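Local coordinates for protein TadZ (Pseudomonas aeruginosa, PDB 4LDA) that is a pilus assembly protein whose CheY-like N-terminal domain is described here, and which as a whole may bind and hydrolyse ATP, at residues Q4-L9 with G27-A32; V51-L56 with S79-G84. All coordinates share one frame; numbering follows the deposited sequence.

Contact 1 and contact 2 are successive parts of one parallel five-stranded sheet with strand order 2-1-3-4-5, their centres about 11 Å apart. Contact 1 pairs 27-32, whose strand is an outermost one, with 4-9; contact 2 pairs 51-56 with 79-84, its centre about 3 Å from the centre of the chain. Strands 4-9 and 51-55 are neighbours and join the two: Val7 O lies 2.8 Å from Phe53 N, and Leu9 O 2.8 Å from Ser55 N, both probable hydrogen bonds. Side chains continue across this seam, with Leu9 CD1 3.8 Å from Ile54 CD1. Along the chain contact 1 closes before contact 2 opens, and each belongs to its own beta-alpha-beta unit.

Contact 1 of 2, residues Q4-L9 with G27-A32; sequences QNFVAL and GQVVPA
Gln4-Leu9 and Gly27-Ala32 run side by side as parallel strands in direct register, Gln4 opposite Gly27 and Ala8 opposite Pro31, with their axes 4.5 Å apart and 29° askew. Five backbone hydrogen bonds join them, from Gln28 N to Gln4 O at the start to Ala32 N to Ala8 O at the end. Phe6 is held from both of its backbone polar atoms: its N gives to Gln28 O, and its O accepts the N-H of Val30, N to O 2.7 Å.

On the face of Asn5 and Val7, the side chain of Gln28 folds back over the neighbouring strand. Its chain bends at chi2 (75°), and NE2 donates to Asn5 OD1 at 2.8 Å. The two amide planes stand 83° apart; OD1 lies in the plane of the Gln28 amide, while NE2 sits above the Asn5 carbonyl plane. Outside the pair, Gln28 OE1 bonds to Asn3 ND2 and Asn5 ND2 to Thr47 O. Farther along, Ala32 CB fits against Leu9 CD2 at 3.5 Å and Val7 CG1 at 3.7 Å, beneath helix 37-47.

On the face of Phe6 and Ala8 the touching side chains are apolar. Phe6 CD2 meets Val29 CG2 at 3.9 Å, the two side chains crossing at a slant, and the ring edge reaches Gly27 N through CE2. Ala8 CB packs on Val29 CG1 at 3.7 Å, with Leu16 of helix 13-22 touching both. That helix links the two strands, making this the first beta-alpha-beta unit of a CheY-like receiver fold.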
loop_
_atom_site.group_PDB
_atom_site.type_symbol
_atom_site.label_atom_id
_atom_site.label_comp_id
_atom_site.label_asym_id
_atom_site.label_seq_id
_atom_site.Cartn_x
_atom_site.Cartn_y
_atom_site.Cartn_z
ATOM N N GLN A 4 0.236 -13.973 -1.716
ATOM C CA GLN A 4 -0.248 -12.835 -2.485
ATOM C C GLN A 4 0.867 -12.077 -3.121
ATOM O O GLN A 4 2.003 -12.147 -2.665
ATOM C CB GLN A 4 -0.985 -11.854 -1.546
ATOM C CG GLN A 4 -2.253 -12.333 -0.878
ATOM C CD GLN A 4 -2.557 -11.483 0.329
ATOM O OE1 GLN A 4 -2.288 -11.876 1.482
ATOM N NE2 GLN A 4 -3.063 -10.283 0.079
ATOM N N ASN A 5 0.511 -11.236 -4.083
ATOM C CA ASN A 5 1.406 -10.229 -4.624
ATOM C C ASN A 5 0.975 -8.898 -4.063
ATOM O O ASN A 5 -0.226 -8.638 -3.978
ATOM C CB ASN A 5 1.442 -10.215 -6.156
ATOM C CG ASN A 5 2.184 -11.359 -6.780
ATOM O OD1 ASN A 5 3.211 -11.834 -6.257
ATOM N ND2 ASN A 5 1.724 -11.774 -7.961
ATOM N N PHE A 6 1.935 -8.105 -3.583
ATOM C CA PHE A 6 1.714 -6.751 -3.067
ATOM C C PHE A 6 2.463 -5.791 -3.954
ATOM O O PHE A 6 3.535 -6.156 -4.450
ATOM C CB PHE A 6 2.158 -6.608 -1.605
ATOM C CG PHE A 6 1.797 -7.747 -0.681
ATOM C CD1 PHE A 6 0.546 -7.814 -0.088
ATOM C CD2 PHE A 6 2.728 -8.723 -0.360
ATOM C CE1 PHE A 6 0.218 -8.863 0.765
ATOM C CE2 PHE A 6 2.399 -9.765 0.513
ATOM C CZ PHE A 6 1.150 -9.823 1.072
ATOM N N VAL A 7 1.915 -4.586 -4.186
ATOM C CA VAL A 7 2.576 -3.572 -5.008
ATOM C C VAL A 7 3.018 -2.457 -4.064
ATOM O O VAL A 7 2.298 -2.135 -3.132
ATOM C CB VAL A 7 1.685 -3.087 -6.185
ATOM C CG1 VAL A 7 2.334 -1.950 -6.958
ATOM C CG2 VAL A 7 1.405 -4.245 -7.129
ATOM N N ALA A 8 4.231 -1.919 -4.275
ATOM C CA ALA A 8 4.776 -0.879 -3.418
ATOM C C ALA A 8 5.321 0.316 -4.193
ATOM O O ALA A 8 6.186 0.176 -5.060
ATOM C CB ALA A 8 5.886 -1.452 -2.562
ATOM N N LEU A 9 4.809 1.504 -3.839
ATOM C CA LEU A 9 5.263 2.809 -4.296
ATOM C C LEU A 9 6.044 3.393 -3.149
ATOM O O LEU A 9 5.453 3.921 -2.210
ATOM C CB LEU A 9 4.096 3.708 -4.736
ATOM C CG LEU A 9 3.234 3.237 -5.865
ATOM C CD1 LEU A 9 1.935 4.017 -5.894
ATOM C CD2 LEU A 9 3.986 3.369 -7.178
ATOM N N GLY A 27 3.783 -13.385 1.010
ATOM C CA GLY A 27 3.825 -13.281 -0.440
ATOM C C GLY A 27 5.001 -12.500 -0.955
ATOM O O GLY A 27 6.052 -12.476 -0.318
ATOM N N GLN A 28 4.821 -11.846 -2.118
ATOM C CA GLN A 28 5.858 -11.099 -2.863
ATOM C C GLN A 28 5.541 -9.616 -2.971
ATOM O O GLN A 28 4.410 -9.268 -3.257
ATOM C CB GLN A 28 5.994 -11.680 -4.275
ATOM C CG GLN A 28 6.371 -13.154 -4.299
ATOM C CD GLN A 28 5.248 -14.092 -3.938
ATOM O OE1 GLN A 28 5.426 -15.027 -3.165
ATOM N NE2 GLN A 28 4.057 -13.837 -4.443
ATOM N N VAL A 29 6.536 -8.750 -2.753
ATOM C CA VAL A 29 6.352 -7.301 -2.836
ATOM C C VAL A 29 6.990 -6.863 -4.154
ATOM O O VAL A 29 8.207 -6.927 -4.326
ATOM C CB VAL A 29 6.873 -6.510 -1.595
ATOM C CG1 VAL A 29 6.580 -5.016 -1.726
ATOM C CG2 VAL A 29 6.267 -7.053 -0.290
ATOM N N VAL A 30 6.131 -6.519 -5.110
ATOM C CA VAL A 30 6.467 -6.052 -6.445
ATOM C C VAL A 30 6.664 -4.539 -6.383
ATOM O O VAL A 30 5.732 -3.827 -5.970
ATOM C CB VAL A 30 5.355 -6.458 -7.465
ATOM C CG1 VAL A 30 5.598 -5.856 -8.844
ATOM C CG2 VAL A 30 5.197 -7.970 -7.555
ATOM N N PRO A 31 7.857 -4.018 -6.750
ATOM C CA PRO A 31 8.028 -2.552 -6.778
ATOM C C PRO A 31 7.307 -1.957 -7.986
ATOM O O PRO A 31 7.175 -2.628 -9.003
ATOM C CB PRO A 31 9.546 -2.382 -6.877
ATOM C CG PRO A 31 10.012 -3.608 -7.609
ATOM C CD PRO A 31 9.055 -4.719 -7.274
ATOM N N ALA A 32 6.819 -0.734 -7.883
ATOM C CA ALA A 32 6.135 -0.125 -9.023
ATOM C C ALA A 32 6.906 1.083 -9.543
ATOM O O ALA A 32 6.603 1.604 -10.620
ATOM C CB ALA A 32 4.734 0.271 -8.630
#

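Contact 2 of 2, residues V51-L56 with S79-G84; sequences VLFISL and SVVAIG
Phe53 and Val81 extend alongside each other from the same face, at the tight middle of this parallel pair. Ring atom CD1 of Phe53 is 3.7 Å from Val81 CB; chi1 of -65° puts CG of Phe53 anti to its carbonyl carbon, and the ring's CD1 and CE1 come alongside Val81. Ile83 CD1 closes on Phe53 CB at 3.8 Å, and Ile104 of strand 102-104 touches all three side chains. Beneath them the backbones bond alternately, Val81 N to Leu52 O at 2.8 Å and Ile54 N to Val81 O.

On the opposite face, Ile54 CG2 meets Val80 CG1 at 3.7 Å, and Leu52 lies alongside the same valine. Leu52 and Ile54 also pack on helix 61-74, the crossover of this beta-alpha-beta unit in the central sheet of the CheY-like fold. Buried Leu56 belongs to the packed part too: its CD1 reaches Ala82 CB at 3.8 Å, and its N bonds to Ile83 O.

The looser, solvent side is confined to Gly84. Partly exposed, with its CA 5.2 Å from Leu56 CA, it comes closest through that CA, 3.6 Å from Leu56 O. Near this end polar groups turn to partners beyond the pair: Ser55 OG bonds to Glu15 OE2, and Gly84 O to Thr105 OG1.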
loop_
_atom_site.group_PDB
_atom_site.type_symbol
_atom_site.label_atom_id
_atom_site.label_comp_id
_atom_site.label_asym_id
_atom_site.label_seq_id
_atom_site.Cartn_x
_atom_site.Cartn_y
_atom_site.Cartn_z
ATOM N N VAL A 51 -3.468 -5.590 -2.349
ATOM C CA VAL A 51 -2.900 -4.610 -1.425
ATOM C C VAL A 51 -1.837 -3.796 -2.156
ATOM O O VAL A 51 -0.973 -4.369 -2.835
ATOM C CB VAL A 51 -2.321 -5.255 -0.137
ATOM C CG1 VAL A 51 -1.715 -4.195 0.803
ATOM C CG2 VAL A 51 -3.382 -6.090 0.574
ATOM N N LEU A 52 -1.910 -2.449 -2.000
ATOM C CA LEU A 52 -0.940 -1.509 -2.533
ATOM C C LEU A 52 -0.400 -0.652 -1.393
ATOM O O LEU A 52 -1.174 -0.026 -0.665
ATOM C CB LEU A 52 -1.526 -0.640 -3.661
ATOM C CG LEU A 52 -0.557 0.363 -4.288
ATOM C CD1 LEU A 52 -0.575 0.259 -5.773
ATOM C CD2 LEU A 52 -0.874 1.791 -3.874
ATOM N N PHE A 53 0.932 -0.621 -1.251
ATOM C CA PHE A 53 1.627 0.215 -0.282
ATOM C C PHE A 53 2.077 1.500 -0.980
ATOM O O PHE A 53 2.625 1.439 -2.071
ATOM C CB PHE A 53 2.805 -0.535 0.346
ATOM C CG PHE A 53 2.383 -1.724 1.166
ATOM C CD1 PHE A 53 2.007 -1.571 2.495
ATOM C CD2 PHE A 53 2.389 -3.003 0.618
ATOM C CE1 PHE A 53 1.624 -2.670 3.256
ATOM C CE2 PHE A 53 1.995 -4.106 1.376
ATOM C CZ PHE A 53 1.632 -3.935 2.690
ATOM N N ILE A 54 1.797 2.660 -0.382
ATOM C CA ILE A 54 2.206 3.939 -0.963
ATOM C C ILE A 54 2.868 4.782 0.142
ATOM O O ILE A 54 2.300 4.988 1.206
ATOM C CB ILE A 54 1.059 4.694 -1.688
ATOM C CG1 ILE A 54 1.618 5.922 -2.497
ATOM C CG2 ILE A 54 -0.125 5.027 -0.741
ATOM C CD1 ILE A 54 0.633 6.621 -3.401
ATOM N N SER A 55 4.107 5.197 -0.111
ATOM C CA SER A 55 4.889 6.005 0.809
ATOM C C SER A 55 4.505 7.482 0.609
ATOM O O SER A 55 4.584 8.012 -0.507
ATOM C CB SER A 55 6.379 5.751 0.609
ATOM O OG SER A 55 7.112 6.399 1.630
ATOM N N LEU A 56 4.041 8.109 1.694
ATOM C CA LEU A 56 3.586 9.494 1.739
ATOM C C LEU A 56 4.423 10.368 2.680
ATOM O O LEU A 56 4.776 9.968 3.795
ATOM C CB LEU A 56 2.116 9.561 2.190
ATOM C CG LEU A 56 1.073 8.910 1.293
ATOM C CD1 LEU A 56 -0.299 9.028 1.909
ATOM C CD2 LEU A 56 1.057 9.539 -0.080
ATOM N N SER A 79 -7.016 -2.570 -1.342
ATOM C CA SER A 79 -6.630 -2.049 -0.032
ATOM C C SER A 79 -5.362 -1.212 -0.199
ATOM O O SER A 79 -4.322 -1.741 -0.583
ATOM C CB SER A 79 -6.434 -3.170 0.989
ATOM O OG SER A 79 -7.590 -3.968 1.142
ATOM N N VAL A 80 -5.469 0.105 0.014
ATOM C CA VAL A 80 -4.321 0.996 -0.086
ATOM C C VAL A 80 -3.827 1.250 1.359
ATOM O O VAL A 80 -4.598 1.702 2.208
ATOM C CB VAL A 80 -4.616 2.300 -0.886
ATOM C CG1 VAL A 80 -3.398 3.214 -0.925
ATOM C CG2 VAL A 80 -5.070 1.984 -2.304
ATOM N N VAL A 81 -2.560 0.900 1.632
ATOM C CA VAL A 81 -1.909 1.100 2.930
ATOM C C VAL A 81 -0.843 2.180 2.771
ATOM O O VAL A 81 0.096 2.007 1.997
ATOM C CB VAL A 81 -1.306 -0.216 3.519
ATOM C CG1 VAL A 81 -0.664 0.039 4.878
ATOM C CG2 VAL A 81 -2.364 -1.318 3.626
ATOM N N ALA A 82 -0.995 3.297 3.492
ATOM C CA ALA A 82 -0.030 4.397 3.436
ATOM C C ALA A 82 1.133 4.150 4.389
ATOM O O ALA A 82 0.959 3.526 5.426
ATOM C CB ALA A 82 -0.712 5.716 3.767
ATOM N N ILE A 83 2.324 4.597 4.005
ATOM C CA ILE A 83 3.564 4.489 4.779
ATOM C C ILE A 83 4.059 5.922 5.008
ATOM O O ILE A 83 4.249 6.656 4.048
ATOM C CB ILE A 83 4.629 3.580 4.089
ATOM C CG1 ILE A 83 4.118 2.162 3.810
ATOM C CG2 ILE A 83 5.963 3.551 4.861
ATOM C CD1 ILE A 83 4.969 1.419 2.722
ATOM N N GLY A 84 4.107 6.357 6.256
ATOM C CA GLY A 84 4.545 7.706 6.546
ATOM C C GLY A 84 4.730 7.963 8.019
ATOM O O GLY A 84 4.590 7.052 8.843
#